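Local structure of plu4264 (Photorhabdus luminescens subsp. laumondii, 4MV2) at residues M13-E16 with Y17-D20; C39-R42 with P43-S47; T112-F115 with L116-E120. The protein is a nickel-bound, dimeric cupin-fold protein of unknown function, possibly a metal-dependent enzyme. One frame throughout, in Å; residues are numbered along the deposited sequence.

Contact 1 of 3, residues M13-E16 with Y17-D20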
HETATM    1  N   MSE A  13     -12.305 -11.900  -5.054  1.00 11.97           N
HETATM    2  CA  MSE A  13     -12.377 -10.459  -5.323  1.00 12.53           C
HETATM    3  C   MSE A  13     -13.816 -10.088  -5.689  1.00 12.64           C
HETATM    4  O   MSE A  13     -14.554 -10.865  -6.279  1.00 15.66           O
HETATM    5  CB  MSE A  13     -11.438 -10.085  -6.450  1.00 13.12           C
HETATM    6  CG  MSE A  13      -9.955 -10.202  -6.007  1.00 15.00           C
HETATM    7 SE   MSE A  13      -8.762  -9.752  -7.411  0.70 15.50          SE
HETATM    8  CE  MSE A  13      -7.614  -8.570  -6.439  1.00 15.23           C
ATOM      9  N   VAL A  14     -14.198  -8.880  -5.315  1.00 13.12           N
ATOM     10  CA  VAL A  14     -15.500  -8.340  -5.607  1.00 14.19           C
ATOM     11  C   VAL A  14     -15.331  -7.337  -6.736  1.00 12.85           C
ATOM     12  O   VAL A  14     -14.484  -6.444  -6.684  1.00 13.49           O
ATOM     13  CB  VAL A  14     -16.106  -7.663  -4.374  1.00 16.78           C
ATOM     14  CG1 VAL A  14     -17.355  -6.874  -4.739  1.00 19.42           C
ATOM     15  CG2 VAL A  14     -16.392  -8.689  -3.298  1.00 19.20           C
ATOM     16  N   HIS A  15     -16.140  -7.503  -7.767  1.00 14.43           N
ATOM     17  CA  HIS A  15     -16.118  -6.601  -8.910  1.00 13.73           C
ATOM     18  C   HIS A  15     -16.888  -5.344  -8.580  1.00 14.81           C
ATOM     19  O   HIS A  15     -18.089  -5.406  -8.258  1.00 17.65           O
ATOM     20  CB  HIS A  15     -16.753  -7.298 -10.130  1.00 14.58           C
ATOM     21  CG  HIS A  15     -16.546  -6.558 -11.404  1.00 14.73           C
ATOM     22  ND1 HIS A  15     -15.388  -6.648 -12.144  1.00 15.45           N
ATOM     23  CD2 HIS A  15     -17.371  -5.730 -12.087  1.00 16.18           C
ATOM     24  CE1 HIS A  15     -15.489  -5.861 -13.196  1.00 15.01           C
ATOM     25  NE2 HIS A  15     -16.694  -5.314 -13.202  1.00 15.34           N
ATOM     26  N   GLU A  16     -16.184  -4.223  -8.560  1.00 14.95           N
ATOM     27  CA  GLU A  16     -16.782  -2.932  -8.294  1.00 16.59           C
ATOM     28  C   GLU A  16     -15.958  -1.864  -8.992  1.00 16.87           C
ATOM     29  O   GLU A  16     -14.773  -2.048  -9.240  1.00 17.36           O
ATOM     30  CB  GLU A  16     -16.909  -2.676  -6.791  1.00 20.16           C
ATOM     31  CG  GLU A  16     -15.620  -2.756  -6.041  1.00 23.08           C
ATOM     32  CD  GLU A  16     -15.774  -2.331  -4.584  1.00 26.06           C
ATOM     33  OE1 GLU A  16     -16.415  -1.298  -4.330  1.00 29.24           O
ATOM     34  OE2 GLU A  16     -15.246  -3.015  -3.684  1.00 25.91           O
ATOM     35  N   TYR A  17     -16.598  -0.764  -9.362  1.00 17.09           N
ATOM     36  CA  TYR A  17     -15.930   0.283 -10.125  1.00 17.90           C
ATOM     37  C   TYR A  17     -15.316  -0.273 -11.400  1.00 17.22           C
ATOM     38  O   TYR A  17     -14.304   0.228 -11.860  1.00 16.52           O
ATOM     39  CB  TYR A  17     -14.875   1.013  -9.261  1.00 21.75           C
ATOM     40  CG  TYR A  17     -15.522   1.793  -8.136  1.00 27.51           C
ATOM     41  CD1 TYR A  17     -16.045   3.056  -8.355  1.00 31.06           C
ATOM     42  CD2 TYR A  17     -15.638   1.254  -6.866  1.00 30.18           C
ATOM     43  CE1 TYR A  17     -16.655   3.776  -7.331  1.00 32.95           C
ATOM     44  CE2 TYR A  17     -16.242   1.968  -5.834  1.00 31.67           C
ATOM     45  CZ  TYR A  17     -16.740   3.224  -6.076  1.00 33.18           C
ATOM     46  OH  TYR A  17     -17.351   3.945  -5.067  1.00 35.69           O
ATOM     47  N   ASP A  18     -15.950  -1.317 -11.937  1.00 16.50           N
ATOM     48  CA  ASP A  18     -15.556  -1.942 -13.185  1.00 16.22           C
ATOM     49  C   ASP A  18     -14.152  -2.543 -13.119  1.00 15.07           C
ATOM     50  O   ASP A  18     -13.474  -2.723 -14.151  1.00 14.89           O
ATOM     51  CB  ASP A  18     -15.692  -0.961 -14.352  1.00 19.14           C
ATOM     52  CG  ASP A  18     -17.126  -0.513 -14.565  1.00 23.52           C
ATOM     53  OD1 ASP A  18     -18.072  -1.225 -14.174  1.00 25.00           O
ATOM     54  OD2 ASP A  18     -17.297   0.565 -15.128  1.00 25.95           O
ATOM     55  N   LEU A  19     -13.706  -2.878 -11.915  1.00 13.84           N
ATOM     56  CA  LEU A  19     -12.465  -3.613 -11.720  1.00 12.76           C
ATOM     57  C   LEU A  19     -12.681  -4.667 -10.642  1.00 11.84           C
ATOM     58  O   LEU A  19     -13.755  -4.746 -10.076  1.00 13.86           O
ATOM     59  CB  LEU A  19     -11.326  -2.628 -11.419  1.00 13.85           C
ATOM     60  CG  LEU A  19     -11.433  -1.723 -10.192  1.00 14.66           C
ATOM     61  CD1 LEU A  19     -11.446  -2.452  -8.842  1.00 16.33           C
ATOM     62  CD2 LEU A  19     -10.289  -0.714 -10.242  1.00 15.42           C
ATOM     63  N   ASP A  20     -11.675  -5.499 -10.419  1.00 11.15           N
ATOM     64  CA  ASP A  20     -11.755  -6.548  -9.425  1.00 10.58           C
ATOM     65  C   ASP A  20     -10.939  -6.131  -8.219  1.00 11.61           C
ATOM     66  O   ASP A  20      -9.751  -5.778  -8.346  1.00 12.82           O
ATOM     67  CB  ASP A  20     -11.230  -7.864 -10.000  1.00 10.88           C
ATOM     68  CG  ASP A  20     -12.184  -8.463 -10.978  1.00 12.17           C
ATOM     69  OD1 ASP A  20     -13.416  -8.211 -10.844  1.00 12.60           O
ATOM     70  OD2 ASP A  20     -11.737  -9.118 -11.949  1.00 12.80           O
TER
HETATM   71  O   HOH W   1     -17.950  -3.805 -15.046  1.00 31.01           O
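A type I' turn from E16 to L19 closes the two-residue hairpin of strands 14-16 and 19-23, and H15 meets D20 just behind it. The backbones of E16 and L19 bond in both directions. E16 N gives to L19 O at 2.9 Å, and L19 N gives to E16 O at 3.0 Å. H15 and D20 form the next pair, an antiparallel non-hydrogen-bonded one, with both side chains on the same face of the sheet. H15 CG stands anti to its own N (chi1 -169°), which lays the ring alongside the turn with L19 O over one face. H15 ND1 donates to D20 OD1 at 2.8 Å. The carboxylate oxygen lies in the ring plane but is met from above its own plane. A water joins H15 NE2 to D18 OD1, so both ring nitrogens have partners. In this cupin, strand 14-16 of the hairpin is an outermost strand of the larger sheet within the chain. The ring of Y17, at the turn, meets that of the nickel ligand H50, the planes steeply inclined. E16 OE1 lies at the edge of the Y17 ring, 3.6 Å from Y17 CE2, while E16 OE2 makes a salt bridge to R23. The selenium of selenomethionine M13 lies 4.0 Å from D20 CB.

Contact 2 of 3, residues C39-R42 with P43-S47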
ATOM      1  N   CYS A  39      -6.424  -3.845  -6.358  1.00  9.08           N
ATOM      2  CA  CYS A  39      -7.289  -3.714  -7.522  1.00  9.64           C
ATOM      3  C   CYS A  39      -6.604  -4.247  -8.768  1.00  9.25           C
ATOM      4  O   CYS A  39      -5.407  -4.060  -8.975  1.00 10.01           O
ATOM      5  CB  CYS A  39      -7.578  -2.238  -7.756  1.00 10.92           C
ATOM      6  SG  CYS A  39      -8.473  -1.440  -6.395  1.00 13.61           S
ATOM      7  N   ILE A  40      -7.405  -4.889  -9.596  1.00  9.38           N
ATOM      8  CA  ILE A  40      -6.959  -5.388 -10.890  1.00  9.24           C
ATOM      9  C   ILE A  40      -7.881  -4.881 -11.959  1.00  9.36           C
ATOM     10  O   ILE A  40      -9.106  -5.083 -11.919  1.00 10.27           O
ATOM     11  CB  ILE A  40      -6.905  -6.935 -10.984  1.00  9.69           C
ATOM     12  CG1 ILE A  40      -6.056  -7.540  -9.881  1.00 11.17           C
ATOM     13  CG2 ILE A  40      -6.354  -7.311 -12.369  1.00 11.30           C
ATOM     14  CD1 ILE A  40      -6.132  -9.068  -9.838  1.00 12.43           C
ATOM     15  N   VAL A  41      -7.283  -4.174 -12.910  1.00  9.85           N
ATOM     16  CA  VAL A  41      -7.982  -3.772 -14.141  1.00 10.70           C
ATOM     17  C   VAL A  41      -7.612  -4.812 -15.184  1.00  9.70           C
ATOM     18  O   VAL A  41      -6.447  -4.954 -15.548  1.00 10.35           O
ATOM     19  CB  VAL A  41      -7.673  -2.335 -14.575  1.00 11.61           C
ATOM     20  CG1 VAL A  41      -8.493  -1.984 -15.835  1.00 12.36           C
ATOM     21  CG2 VAL A  41      -7.981  -1.336 -13.461  1.00 12.65           C
ATOM     22  N   ARG A  42      -8.606  -5.555 -15.641  1.00 10.40           N
ATOM     23  CA  ARG A  42      -8.377  -6.707 -16.506  1.00 10.46           C
ATOM     24  C   ARG A  42      -7.913  -6.248 -17.887  1.00 10.57           C
ATOM     25  O   ARG A  42      -8.098  -5.093 -18.269  1.00 11.43           O
ATOM     26  CB  ARG A  42      -9.656  -7.531 -16.570  1.00 10.88           C
ATOM     27  CG  ARG A  42     -10.059  -8.106 -15.222  1.00 10.19           C
ATOM     28  CD  ARG A  42      -9.010  -9.035 -14.662  1.00 10.51           C
ATOM     29  NE  ARG A  42      -9.408  -9.615 -13.382  1.00 10.57           N
ATOM     30  CZ  ARG A  42      -8.661 -10.444 -12.685  1.00 10.54           C
ATOM     31  NH1 ARG A  42      -7.458 -10.787 -13.120  1.00 10.33           N
ATOM     32  NH2 ARG A  42      -9.106 -10.927 -11.519  1.00 11.12           N
ATOM     33  N   PRO A  43      -7.278  -7.152 -18.644  1.00 11.07           N
ATOM     34  CA  PRO A  43      -6.756  -6.761 -19.964  1.00 11.14           C
ATOM     35  C   PRO A  43      -7.823  -6.130 -20.851  1.00 12.59           C
ATOM     36  O   PRO A  43      -8.949  -6.620 -20.905  1.00 13.28           O
ATOM     37  CB  PRO A  43      -6.289  -8.103 -20.537  1.00 12.00           C
ATOM     38  CG  PRO A  43      -5.874  -8.873 -19.323  1.00 11.98           C
ATOM     39  CD  PRO A  43      -6.933  -8.557 -18.330  1.00 11.89           C
ATOM     40  N   GLU A  44      -7.465  -5.041 -21.527  1.00 12.63           N
ATOM     41  CA  GLU A  44      -8.352  -4.364 -22.475  1.00 13.16           C
ATOM     42  C   GLU A  44      -9.648  -3.924 -21.842  1.00 13.64           C
ATOM     43  O   GLU A  44     -10.706  -3.995 -22.457  1.00 15.07           O
ATOM     44  CB  GLU A  44      -8.573  -5.227 -23.723  1.00 15.78           C
ATOM     45  CG  GLU A  44      -7.250  -5.538 -24.424  1.00 17.03           C
ATOM     46  CD  GLU A  44      -7.374  -6.199 -25.770  1.00 20.85           C
ATOM     47  OE1 GLU A  44      -8.159  -7.144 -25.894  1.00 23.04           O
ATOM     48  OE2 GLU A  44      -6.700  -5.737 -26.705  1.00 24.15           O
ATOM     49  N   THR A  45      -9.541  -3.418 -20.610  1.00 13.06           N
ATOM     50  CA  THR A  45     -10.703  -2.839 -19.922  1.00 13.82           C
ATOM     51  C   THR A  45     -10.302  -1.523 -19.276  1.00 14.13           C
ATOM     52  O   THR A  45      -9.103  -1.209 -19.169  1.00 13.74           O
ATOM     53  CB  THR A  45     -11.325  -3.766 -18.845  1.00 14.88           C
ATOM     54  OG1 THR A  45     -10.452  -3.874 -17.720  1.00 15.70           O
ATOM     55  CG2 THR A  45     -11.598  -5.175 -19.372  1.00 15.89           C
ATOM     56  N   LYS A  46     -11.290  -0.798 -18.784  1.00 15.48           N
ATOM     57  CA  LYS A  46     -11.041   0.428 -18.002  1.00 16.69           C
ATOM     58  C   LYS A  46     -11.937   0.452 -16.789  1.00 16.56           C
ATOM     59  O   LYS A  46     -13.016  -0.128 -16.797  1.00 16.59           O
ATOM     60  CB  LYS A  46     -11.264   1.674 -18.858  1.00 18.77           C
ATOM     61  CG  LYS A  46     -12.679   1.821 -19.358  1.00 21.53           C
ATOM     62  CD  LYS A  46     -12.967   3.216 -19.830  1.00 25.35           C
ATOM     63  CE  LYS A  46     -13.577   4.123 -18.742  1.00 28.22           C
ATOM     64  NZ  LYS A  46     -15.009   3.754 -18.352  1.00 29.98           N
ATOM     65  N   SER A  47     -11.515   1.177 -15.750  1.00 15.81           N
ATOM     66  CA  SER A  47     -12.333   1.252 -14.516  1.00 16.64           C
ATOM     67  C   SER A  47     -13.330   2.404 -14.549  1.00 18.92           C
ATOM     68  O   SER A  47     -13.308   3.224 -15.446  1.00 19.30           O
ATOM     69  CB  SER A  47     -11.453   1.328 -13.285  1.00 16.51           C
ATOM     70  OG  SER A  47     -10.777   2.569 -13.231  1.00 18.11           O
TER
HETATM   71  O   HOH W   2     -11.444  -4.600 -15.241  1.00 14.42           O
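T45 folds back on R42 across a type II turn, with P43 and E44 at the two central positions. T45 CB lies 3.5 Å from R42 O. From CB the hydroxyl OG1 is placed between the backbone N and the carbonyl carbon (chi1 71°), which aims it at R42. There T45 OG1 donates to R42 O at 2.7 Å, tilted 35° from the carbonyl plane. T45 N also reaches R42 O, at 3.2 Å, but this turn bond is weak, and the hydroxyl gives the same oxygen a second, shorter bond. A water donates to T45 OG1 and accepts from R42 N, which adds a bridge between the two residues. The methyl T45 CG2 lies 3.7 Å from R42 O. V41 CG1 touches T45 OG1 at 3.3 Å, and the two side chains run alongside one another, pointing opposite ways. R42 bends at chi2, and its guanidinium lays one face over I40 CG2, with salt bridges to D20 and D99. The turn carries the chain from strand 35-41, in the larger sheet of the cupin fold, to strand 45-46, at the edge of the smaller sheet. Strand 90-94 pairs with 45-46, and V41 packs on V92 between the sheets.

Contact 3 of 3, residues T112-F115 with L116-E120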
ATOM      1  N   THR A 112      -9.472   9.176   9.956  0.55 15.53           N
ATOM      2  CA  THR A 112      -8.396   9.401  10.897  0.55 16.27           C
ATOM      3  C   THR A 112      -8.920   9.571  12.325  0.55 16.91           C
ATOM      4  O   THR A 112      -8.434   8.953  13.256  0.55 17.17           O
ATOM      5  CB  THR A 112      -7.544  10.595  10.453  0.55 17.09           C
ATOM      6  OG1 THR A 112      -8.405  11.677  10.072  0.55 17.50           O
ATOM      7  CG2 THR A 112      -6.668  10.220   9.269  0.55 16.54           C
ATOM      8  N   LEU A 113      -9.948  10.394  12.470  1.00 17.72           N
ATOM      9  CA  LEU A 113     -10.563  10.608  13.781  1.00 17.76           C
ATOM     10  C   LEU A 113     -11.146   9.308  14.280  1.00 17.95           C
ATOM     11  O   LEU A 113     -11.054   9.012  15.453  1.00 19.57           O
ATOM     12  CB  LEU A 113     -11.642  11.679  13.683  1.00 19.83           C
ATOM     13  CG  LEU A 113     -11.098  13.098  13.597  1.00 20.37           C
ATOM     14  CD1 LEU A 113     -12.226  14.048  13.241  1.00 21.82           C
ATOM     15  CD2 LEU A 113     -10.441  13.499  14.918  1.00 21.55           C
ATOM     16  N   ASN A 114     -11.690   8.483  13.390  1.00 18.82           N
ATOM     17  CA  ASN A 114     -12.297   7.244  13.855  1.00 20.69           C
ATOM     18  C   ASN A 114     -11.227   6.297  14.378  1.00 19.97           C
ATOM     19  O   ASN A 114     -11.455   5.592  15.366  1.00 20.00           O
ATOM     20  CB  ASN A 114     -13.116   6.595  12.736  1.00 23.49           C
ATOM     21  CG  ASN A 114     -14.424   7.361  12.440  1.00 27.80           C
ATOM     22  OD1 ASN A 114     -14.864   8.262  13.203  1.00 29.75           O
ATOM     23  ND2 ASN A 114     -15.046   6.996  11.323  1.00 29.03           N
ATOM     24  N   PHE A 115     -10.065   6.268  13.721  1.00 19.42           N
ATOM     25  CA  PHE A 115      -8.926   5.510  14.240  1.00 18.00           C
ATOM     26  C   PHE A 115      -8.569   5.931  15.677  1.00 17.76           C
ATOM     27  O   PHE A 115      -8.409   5.109  16.558  1.00 19.06           O
ATOM     28  CB  PHE A 115      -7.700   5.649  13.295  1.00 17.42           C
ATOM     29  CG  PHE A 115      -6.411   5.218  13.921  1.00 17.04           C
ATOM     30  CD1 PHE A 115      -6.100   3.870  14.039  1.00 17.55           C
ATOM     31  CD2 PHE A 115      -5.504   6.143  14.415  1.00 17.88           C
ATOM     32  CE1 PHE A 115      -4.925   3.486  14.628  1.00 18.64           C
ATOM     33  CE2 PHE A 115      -4.349   5.762  15.021  1.00 18.42           C
ATOM     34  CZ  PHE A 115      -4.049   4.440  15.120  1.00 19.19           C
ATOM     35  N   LEU A 116      -8.471   7.238  15.894  1.00 18.07           N
ATOM     36  CA  LEU A 116      -8.138   7.767  17.225  1.00 18.40           C
ATOM     37  C   LEU A 116      -9.225   7.453  18.243  1.00 19.44           C
ATOM     38  O   LEU A 116      -8.926   7.072  19.364  1.00 21.12           O
ATOM     39  CB  LEU A 116      -7.892   9.253  17.122  1.00 19.45           C
ATOM     40  CG  LEU A 116      -6.664   9.657  16.299  1.00 20.26           C
ATOM     41  CD1 LEU A 116      -6.612  11.155  16.008  1.00 21.17           C
ATOM     42  CD2 LEU A 116      -5.363   9.231  16.950  1.00 22.02           C
ATOM     43  N   THR A 117     -10.472   7.523  17.830  1.00 20.39           N
ATOM     44  CA  THR A 117     -11.588   7.254  18.727  1.00 23.17           C
ATOM     45  C   THR A 117     -11.597   5.786  19.139  1.00 25.39           C
ATOM     46  O   THR A 117     -11.780   5.461  20.311  1.00 26.94           O
ATOM     47  CB  THR A 117     -12.895   7.683  18.052  1.00 24.96           C
ATOM     48  OG1 THR A 117     -12.841   9.108  17.869  1.00 25.71           O
ATOM     49  CG2 THR A 117     -14.104   7.315  18.889  1.00 26.46           C
ATOM     50  N   ARG A 118     -11.389   4.885  18.180  1.00 26.43           N
ATOM     51  CA  ARG A 118     -11.390   3.462  18.471  1.00 29.25           C
ATOM     52  C   ARG A 118     -10.248   3.084  19.380  1.00 30.90           C
ATOM     53  O   ARG A 118     -10.406   2.269  20.268  1.00 32.33           O
ATOM     54  CB  ARG A 118     -11.333   2.671  17.179  1.00 30.77           C
ATOM     55  CG  ARG A 118     -12.624   2.747  16.419  1.00 33.66           C
ATOM     56  CD  ARG A 118     -12.665   1.757  15.289  1.00 35.53           C
ATOM     57  NE  ARG A 118     -11.581   1.945  14.324  1.00 36.16           N
ATOM     58  CZ  ARG A 118     -11.665   2.694  13.223  1.00 35.66           C
ATOM     59  NH1 ARG A 118     -12.780   3.376  12.956  1.00 36.68           N
ATOM     60  NH2 ARG A 118     -10.629   2.781  12.392  1.00 33.18           N
ATOM     61  N   LEU A 119      -9.103   3.709  19.198  1.00 32.18           N
ATOM     62  CA  LEU A 119      -7.995   3.483  20.105  1.00 34.70           C
ATOM     63  C   LEU A 119      -8.353   3.832  21.527  1.00 36.16           C
ATOM     64  O   LEU A 119      -8.034   3.096  22.438  1.00 36.15           O
ATOM     65  CB  LEU A 119      -6.814   4.352  19.726  1.00 36.82           C
ATOM     66  CG  LEU A 119      -5.820   3.883  18.688  1.00 39.03           C
ATOM     67  CD1 LEU A 119      -4.547   4.644  19.015  1.00 40.08           C
ATOM     68  CD2 LEU A 119      -5.624   2.391  18.758  1.00 39.63           C
ATOM     69  N   GLU A 120      -8.986   4.981  21.707  1.00 37.24           N
ATOM     70  CA  GLU A 120      -9.285   5.464  23.047  1.00 39.70           C
ATOM     71  C   GLU A 120     -10.315   4.565  23.707  1.00 40.43           C
ATOM     72  O   GLU A 120     -10.276   4.357  24.920  1.00 39.78           O
ATOM     73  CB  GLU A 120      -9.768   6.917  22.992  1.00 41.72           C
ATOM     74  CG  GLU A 120     -10.078   7.536  24.373  1.00 44.00           C
ATOM     75  CD  GLU A 120      -8.925   7.387  25.384  1.00 46.24           C
ATOM     76  OE1 GLU A 120      -9.204   7.404  26.610  1.00 46.69           O
ATOM     77  OE2 GLU A 120      -7.744   7.243  24.958  1.00 47.21           O
TER
HETATM   78  O   HOH W   3     -14.343   9.501  15.397  1.00 31.59           O
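A chi1 of 165° at F115 swings the ring away from its own N, and -86° at L119 sets CG roughly opposite the carbonyl carbon; the two side chains meet one turn apart on the C-terminal helix 109-121. L119 CG lies over one face of the F115 ring, nearer the ring's margin than its centre. The closest side-chain carbons of this pair are F115 CZ and L119 CD1, at 3.9 Å. L116 touches the same ring from its next position in the helix, with L116 CD2 4.0 Å from F115 CD2. This apolar side of the helix faces the second subunit, where W107 of that chain meets the F115 ring edge-to-face. Regular i to i+4 backbone bonds run beneath, such as R118 N to N114 O at 2.9 Å. R118 bends at chi3 and folds back over the preceding turn. N114 O and F115 N lie over one face of its guanidinium, and R118 NH1 comes 3.2 Å from N114 CB. R118 NH2 hydrogen-bonds to N31 OD1, and N31 ND2 to F115 O. N114 and T117 share a water, which donates to N114 OD1 at 2.6 Å and lies 2.9 Å from T117 OG1.

The contacts come one after another along the chain, 13-20, then 39-47, then 112-120. Contacts 1 and 2 are neighbours, with centres 9 Å apart. Their strands 19-23 and 35-41 lie side by side in the larger sheet, where I40 N probably hydrogen-bonds to D20 O and D20 OD2 makes a salt bridge to R42 NE. D20 thus connects the hairpin of contact 1 to the turn of contact 2. Contact 3 is remote, with nearest atoms about 17 Å from contact 1 and about 19 Å from contact 2. It lies across the chain's centre from contact 2. Contacts 1 and 2 lie in the strands around the nickel site, whereas contact 3 is on helix 109-121, which packs on the second subunit.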